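Local coordinates for protein Nab2 (Chaetomium thermophilum, PDB 4LJ0) that binds polyadenosine RNA through tandem CCCH zinc fingers, of which this fragment of the longer chain holds three, at residues A[26-29]-A[30-34]. Sequence-based numbering, arbitrary orientation.
With ZN (zinc ion), chain G; nucleotides of chain E.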
loop_
_atom_site.group_PDB
_atom_site.type_symbol
_atom_site.label_atom_id
_atom_site.label_comp_id
_atom_site.label_asym_id
_atom_site.label_seq_id
_atom_site.Cartn_x
_atom_site.Cartn_y
_atom_site.Cartn_z
ATOM N N CYS A 26 8.451 10.188 -11.818
ATOM C CA CYS A 26 8.794 10.252 -13.234
ATOM C C CYS A 26 7.536 10.280 -14.089
ATOM O O CYS A 26 6.689 9.393 -13.978
ATOM C CB CYS A 26 9.658 9.059 -13.642
ATOM S SG CYS A 26 10.201 9.158 -15.361
ATOM N N ARG A 27 7.425 11.291 -14.950
ATOM C CA ARG A 27 6.257 11.450 -15.810
ATOM C C ARG A 27 6.315 10.551 -17.048
ATOM O O ARG A 27 5.423 10.611 -17.895
ATOM C CB ARG A 27 6.107 12.906 -16.259
ATOM C CG ARG A 27 5.748 13.899 -15.162
ATOM C CD ARG A 27 5.193 15.179 -15.791
ATOM N NE ARG A 27 5.412 16.375 -14.980
ATOM C CZ ARG A 27 4.620 16.768 -13.986
ATOM N NH1 ARG A 27 3.551 16.055 -13.653
ATOM N NH2 ARG A 27 4.903 17.875 -13.314
ATOM N N ASN A 28 7.361 9.733 -17.164
ATOM C CA ASN A 28 7.401 8.688 -18.192
ATOM C C ASN A 28 6.681 7.429 -17.721
ATOM O O ASN A 28 6.512 6.478 -18.486
ATOM C CB ASN A 28 8.841 8.315 -18.556
ATOM C CG ASN A 28 9.580 9.430 -19.275
ATOM O OD1 ASN A 28 8.973 10.273 -19.926
ATOM N ND2 ASN A 28 10.905 9.429 -19.164
ATOM N N GLY A 29 6.271 7.424 -16.455
ATOM C CA GLY A 29 5.652 6.255 -15.849
ATOM C C GLY A 29 6.659 5.413 -15.081
ATOM O O GLY A 29 7.869 5.609 -15.199
ATOM N N GLY A 30 6.156 4.467 -14.295
ATOM C CA GLY A 30 7.013 3.566 -13.546
ATOM C C GLY A 30 7.850 2.695 -14.464
ATOM O O GLY A 30 8.919 2.224 -14.072
ATOM N N GLU A 31 7.373 2.491 -15.691
ATOM C CA GLU A 31 8.055 1.614 -16.641
ATOM C C GLU A 31 9.135 2.339 -17.455
ATOM O O GLU A 31 9.680 1.770 -18.404
ATOM C CB GLU A 31 7.040 0.953 -17.585
ATOM C CG GLU A 31 6.455 1.862 -18.682
ATOM C CD GLU A 31 5.311 2.743 -18.204
ATOM O OE1 GLU A 31 5.060 2.812 -16.980
ATOM O OE2 GLU A 31 4.656 3.367 -19.068
ATOM N N CYS A 32 9.425 3.585 -17.083
ATOM C CA CYS A 32 10.454 4.401 -17.745
ATOM C C CYS A 32 11.752 3.621 -17.918
ATOM O O CYS A 32 12.286 3.089 -16.945
ATOM C CB CYS A 32 10.724 5.660 -16.908
ATOM S SG CYS A 32 12.101 6.735 -17.461
ATOM N N LYS A 33 12.249 3.545 -19.154
ATOM C CA LYS A 33 13.501 2.848 -19.453
ATOM C C LYS A 33 14.616 3.809 -19.853
ATOM O O LYS A 33 15.639 3.381 -20.383
ATOM C CB LYS A 33 13.310 1.853 -20.600
ATOM C CG LYS A 33 12.146 0.903 -20.441
ATOM C CD LYS A 33 12.356 -0.049 -19.286
ATOM C CE LYS A 33 11.417 -1.247 -19.374
ATOM N NZ LYS A 33 10.063 -0.959 -18.824
ATOM N N VAL A 34 14.420 5.102 -19.621
ATOM C CA VAL A 34 15.432 6.088 -19.980
ATOM C C VAL A 34 16.673 5.898 -19.098
ATOM O O VAL A 34 16.570 5.930 -17.873
ATOM C CB VAL A 34 14.895 7.526 -19.839
ATOM C CG1 VAL A 34 15.995 8.551 -20.109
ATOM C CG2 VAL A 34 13.718 7.754 -20.792
HETATM ZN ZN ZN G . 12.136 7.936 -15.505
ATOM P P A E 2 7.780 21.211 -11.615
ATOM O OP1 A E 2 7.862 22.526 -12.302
ATOM O OP2 A E 2 6.891 21.057 -10.434
ATOM O "O5'" A E 2 7.375 20.117 -12.699
ATOM C "C5'" A E 2 8.086 18.887 -12.791
ATOM C "C4'" A E 2 9.336 19.029 -13.621
ATOM O "O4'" A E 2 10.006 17.740 -13.687
ATOM C "C3'" A E 2 9.107 19.466 -15.066
ATOM O "O3'" A E 2 10.192 20.283 -15.507
ATOM C "C2'" A E 2 9.110 18.143 -15.823
ATOM O "O2'" A E 2 9.450 18.248 -17.189
ATOM C "C1'" A E 2 10.151 17.347 -15.038
ATOM N N9 A E 2 9.986 15.894 -15.121
ATOM C C8 A E 2 9.198 15.066 -14.358
ATOM N N7 A E 2 9.291 13.800 -14.693
ATOM C C5 A E 2 10.203 13.798 -15.741
ATOM C C6 A E 2 10.741 12.774 -16.543
ATOM N N6 A E 2 10.425 11.484 -16.413
ATOM N N1 A E 2 11.630 13.123 -17.500
ATOM C C2 A E 2 11.953 14.414 -17.639
ATOM N N3 A E 2 11.519 15.464 -16.949
ATOM C C4 A E 2 10.642 15.082 -16.006
#
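Both zinc-binding cysteines here hold SG anti to the backbone N, C26 at chi1 -176° and C32 at 174°, and this brings the two sulfurs onto one zinc ion, each 2.3 Å from the metal. They are the first two ligands of a CCCH zinc finger, completed by C37 and H41. With no helix or strand to shape them, the five residues between are folded by two successive type I turns, C26 to G29 and G29 to C32. At phi 96° a CB on G29 would be jammed against the carbonyl O of N28 and would meet OE1 of E31, so glycine suits the joint. The G29 carbonyl O accepts the N-H of C32 at 3.2 Å, the donor lying well above the carbonyl plane. E31 bends at chi2 and brings its carboxylate alongside, OE1 3.6 Å from G29 C; glutamate's two oxygens serve R65 (salt bridge from OE2) and H60, a ligand of the next finger's zinc (hydrogen bond from OE1). N28 suits its place because its short carboxamide donates from ND2 to C32 SG at 3.4 Å, nearly straight and in the amide plane. An alanine at this position would leave C32 SG without that donor and would probably make the negative charge on the thiolate less well balanced. The backbone N-H of V34 gives this sulfur a second hydrogen bond, V34 N to C32 SG at 3.6 Å. The adenine of A2 of chain E is held by the backbone, R27 N donating to N7 at 3.1 Å, while the long, cationic arginine reaches the sugar-phosphate, NH2 bonding weakly to O5'.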